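Long-range contact in WbbZ protein (Klebsiella pneumoniae subsp. pneumoniae NTUH-K2044, PDB 6X1L), which is of unknown function but probably transfers pyruvyl groups to sugars of a polysaccharide: residues Val25-Asn29 against Thr42-Phe46. Residues are numbered along the deposited sequence.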
ATOM      1  N   VAL A  25      -1.519  -3.268  26.815  1.00 65.14           N
ATOM      2  CA  VAL A  25      -0.283  -3.192  26.045  1.00 62.72           C
ATOM      3  C   VAL A  25      -0.521  -3.998  24.778  1.00 64.90           C
ATOM      4  O   VAL A  25      -0.701  -5.221  24.840  1.00 58.96           O
ATOM      5  CB  VAL A  25       0.920  -3.732  26.829  1.00 65.04           C
ATOM      6  CG1 VAL A  25       2.190  -3.599  26.001  1.00 59.35           C
ATOM      7  CG2 VAL A  25       1.057  -3.014  28.165  1.00 62.89           C
ATOM      8  N   TYR A  26      -0.538  -3.327  23.628  1.00 58.20           N
ATOM      9  CA  TYR A  26      -1.015  -3.926  22.389  1.00 57.92           C
ATOM     10  C   TYR A  26       0.142  -4.216  21.444  1.00 57.45           C
ATOM     11  O   TYR A  26       0.977  -3.342  21.186  1.00 60.20           O
ATOM     12  CB  TYR A  26      -2.042  -3.019  21.705  1.00 52.62           C
ATOM     13  CG  TYR A  26      -2.473  -3.502  20.335  1.00 54.92           C
ATOM     14  CD1 TYR A  26      -3.247  -4.643  20.193  1.00 58.99           C
ATOM     15  CD2 TYR A  26      -2.108  -2.808  19.183  1.00 61.44           C
ATOM     16  CE1 TYR A  26      -3.645  -5.089  18.947  1.00 61.52           C
ATOM     17  CE2 TYR A  26      -2.502  -3.245  17.930  1.00 61.15           C
ATOM     18  CZ  TYR A  26      -3.271  -4.385  17.819  1.00 64.12           C
ATOM     19  OH  TYR A  26      -3.669  -4.829  16.581  1.00 64.91           O
ATOM     20  N   LYS A  27       0.180  -5.444  20.928  1.00 56.42           N
ATOM     21  CA  LYS A  27       1.117  -5.849  19.885  1.00 57.72           C
ATOM     22  C   LYS A  27       0.308  -6.300  18.677  1.00 57.85           C
ATOM     23  O   LYS A  27      -0.379  -7.327  18.735  1.00 52.45           O
ATOM     24  CB  LYS A  27       2.042  -6.967  20.357  1.00 58.47           C
ATOM     25  CG  LYS A  27       3.060  -7.379  19.296  1.00 61.32           C
ATOM     26  CD  LYS A  27       3.982  -6.215  18.952  1.00 67.37           C
ATOM     27  CE  LYS A  27       4.830  -6.495  17.711  1.00 69.72           C
ATOM     28  NZ  LYS A  27       4.026  -6.481  16.454  1.00 65.16           N
ATOM     29  N   ALA A  28       0.387  -5.535  17.592  1.00 56.39           N
ATOM     30  CA  ALA A  28      -0.274  -5.921  16.355  1.00 56.46           C
ATOM     31  C   ALA A  28       0.386  -7.162  15.768  1.00 52.79           C
ATOM     32  O   ALA A  28       1.608  -7.315  15.814  1.00 59.29           O
ATOM     33  CB  ALA A  28      -0.226  -4.774  15.342  1.00 54.58           C
ATOM     34  N   ASN A  29      -0.430  -8.042  15.219  1.00 53.21           N
ATOM     35  CA  ASN A  29       0.090  -9.226  14.548  1.00 55.38           C
ATOM     36  C   ASN A  29       0.858  -8.815  13.295  1.00 63.21           C
ATOM     37  O   ASN A  29       0.326  -8.061  12.475  1.00 58.84           O
ATOM     38  CB  ASN A  29      -1.060 -10.159  14.176  1.00 59.99           C
ATOM     39  CG  ASN A  29      -0.585 -11.492  13.632  1.00 67.03           C
ATOM     40  OD1 ASN A  29       0.308 -12.120  14.198  1.00 72.00           O
ATOM     41  ND2 ASN A  29      -1.180 -11.928  12.525  1.00 54.16           N
ATOM     42  N   THR A  42      -8.957  -3.369  14.392  1.00 49.97           N
ATOM     43  CA  THR A  42      -8.709  -3.322  15.829  1.00 47.95           C
ATOM     44  C   THR A  42      -8.574  -1.883  16.312  1.00 50.58           C
ATOM     45  O   THR A  42      -9.064  -1.537  17.392  1.00 51.43           O
ATOM     46  CB  THR A  42      -7.459  -4.129  16.173  1.00 55.06           C
ATOM     47  OG1 THR A  42      -7.607  -5.466  15.680  1.00 49.94           O
ATOM     48  CG2 THR A  42      -7.259  -4.185  17.681  1.00 64.79           C
ATOM     49  N   TYR A  43      -7.931  -1.021  15.517  1.00 43.63           N
ATOM     50  CA  TYR A  43      -7.852   0.384  15.898  1.00 44.24           C
ATOM     51  C   TYR A  43      -9.229   1.034  15.866  1.00 47.18           C
ATOM     52  O   TYR A  43      -9.554   1.851  16.734  1.00 55.16           O
ATOM     53  CB  TYR A  43      -6.863   1.122  14.989  1.00 46.52           C
ATOM     54  CG  TYR A  43      -5.446   0.615  15.146  1.00 51.38           C
ATOM     55  CD1 TYR A  43      -4.877   0.479  16.406  1.00 55.23           C
ATOM     56  CD2 TYR A  43      -4.690   0.238  14.043  1.00 45.05           C
ATOM     57  CE1 TYR A  43      -3.589   0.004  16.565  1.00 55.52           C
ATOM     58  CE2 TYR A  43      -3.398  -0.241  14.189  1.00 50.01           C
ATOM     59  CZ  TYR A  43      -2.853  -0.356  15.453  1.00 56.17           C
ATOM     60  OH  TYR A  43      -1.570  -0.832  15.605  1.00 54.59           O
ATOM     61  N   ASP A  44     -10.053   0.681  14.874  1.00 45.49           N
ATOM     62  CA  ASP A  44     -11.434   1.154  14.856  1.00 47.37           C
ATOM     63  C   ASP A  44     -12.186   0.674  16.091  1.00 48.39           C
ATOM     64  O   ASP A  44     -12.987   1.416  16.672  1.00 51.81           O
ATOM     65  CB  ASP A  44     -12.135   0.669  13.586  1.00 47.31           C
ATOM     66  CG  ASP A  44     -11.518   1.248  12.318  1.00 54.51           C
ATOM     67  OD1 ASP A  44     -10.635   2.120  12.432  1.00 50.97           O
ATOM     68  OD2 ASP A  44     -11.913   0.827  11.211  1.00 49.24           O
ATOM     69  N   PHE A  45     -11.934  -0.567  16.506  1.00 46.94           N
ATOM     70  CA  PHE A  45     -12.615  -1.125  17.671  1.00 48.05           C
ATOM     71  C   PHE A  45     -12.211  -0.404  18.953  1.00 59.12           C
ATOM     72  O   PHE A  45     -13.063  -0.107  19.798  1.00 61.04           O
ATOM     73  CB  PHE A  45     -12.313  -2.618  17.767  1.00 46.82           C
ATOM     74  CG  PHE A  45     -12.787  -3.254  19.046  1.00 49.75           C
ATOM     75  CD1 PHE A  45     -14.097  -3.670  19.182  1.00 60.40           C
ATOM     76  CD2 PHE A  45     -11.919  -3.436  20.107  1.00 52.69           C
ATOM     77  CE1 PHE A  45     -14.534  -4.258  20.356  1.00 65.39           C
ATOM     78  CE2 PHE A  45     -12.353  -4.015  21.281  1.00 58.71           C
ATOM     79  CZ  PHE A  45     -13.659  -4.430  21.406  1.00 63.05           C
ATOM     80  N   PHE A  46     -10.917  -0.115  19.118  1.00 60.40           N
ATOM     81  CA  PHE A  46     -10.464   0.613  20.300  1.00 55.50           C
ATOM     82  C   PHE A  46     -11.075   2.007  20.364  1.00 61.00           C
ATOM     83  O   PHE A  46     -11.547   2.439  21.422  1.00 64.94           O
ATOM     84  CB  PHE A  46      -8.939   0.714  20.304  1.00 55.47           C
ATOM     85  CG  PHE A  46      -8.241  -0.588  20.574  1.00 58.58           C
ATOM     86  CD1 PHE A  46      -8.884  -1.609  21.251  1.00 60.49           C
ATOM     87  CD2 PHE A  46      -6.934  -0.787  20.153  1.00 60.99           C
ATOM     88  CE1 PHE A  46      -8.240  -2.807  21.503  1.00 59.96           C
ATOM     89  CE2 PHE A  46      -6.285  -1.981  20.401  1.00 58.99           C
ATOM     90  CZ  PHE A  46      -6.939  -2.993  21.079  1.00 57.64           C
TER
HETATM   91  O   HOH W   1      -5.598  -6.901  16.432  1.00 56.37           O
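Helix 33-48 follows strand 23-27 in a beta-alpha-beta unit of the six-stranded parallel sheet; the axes of the helix segment 42-46 and strand 25-27 run nearly antiparallel (160°) and approach to 12.2 Å at their closest, a gap into which the Tyr26 ring projects from the strand side. Thr42 CG2 lies 3.8 Å from Tyr26 OH. One water joins the two hydroxyls, 2.6 Å from Thr42 OG1, to which it donates, and 2.8 Å from Tyr26 OH; Thr42 OG1 also hydrogen-bonds to Ile38 O. Tyr43 reaches the edge of the Tyr26 ring (Tyr43 OH to Tyr26 CE2, 3.5 Å) and the methyl of Ala28 (Tyr43 OH to Ala28 CB, 4.2 Å), while its hydroxyl is hydrogen-bonded to Trp200 O. One turn on from Thr42, Phe46 directs its edge at a face of Tyr26: planes at 89°, centroids 5.5 Å apart, a T-shaped pair. With no direct hydrogen bond between these two segments, their buried contact is mainly apolar and aromatic, with one water linking the hydroxyls of Tyr26 and Thr42.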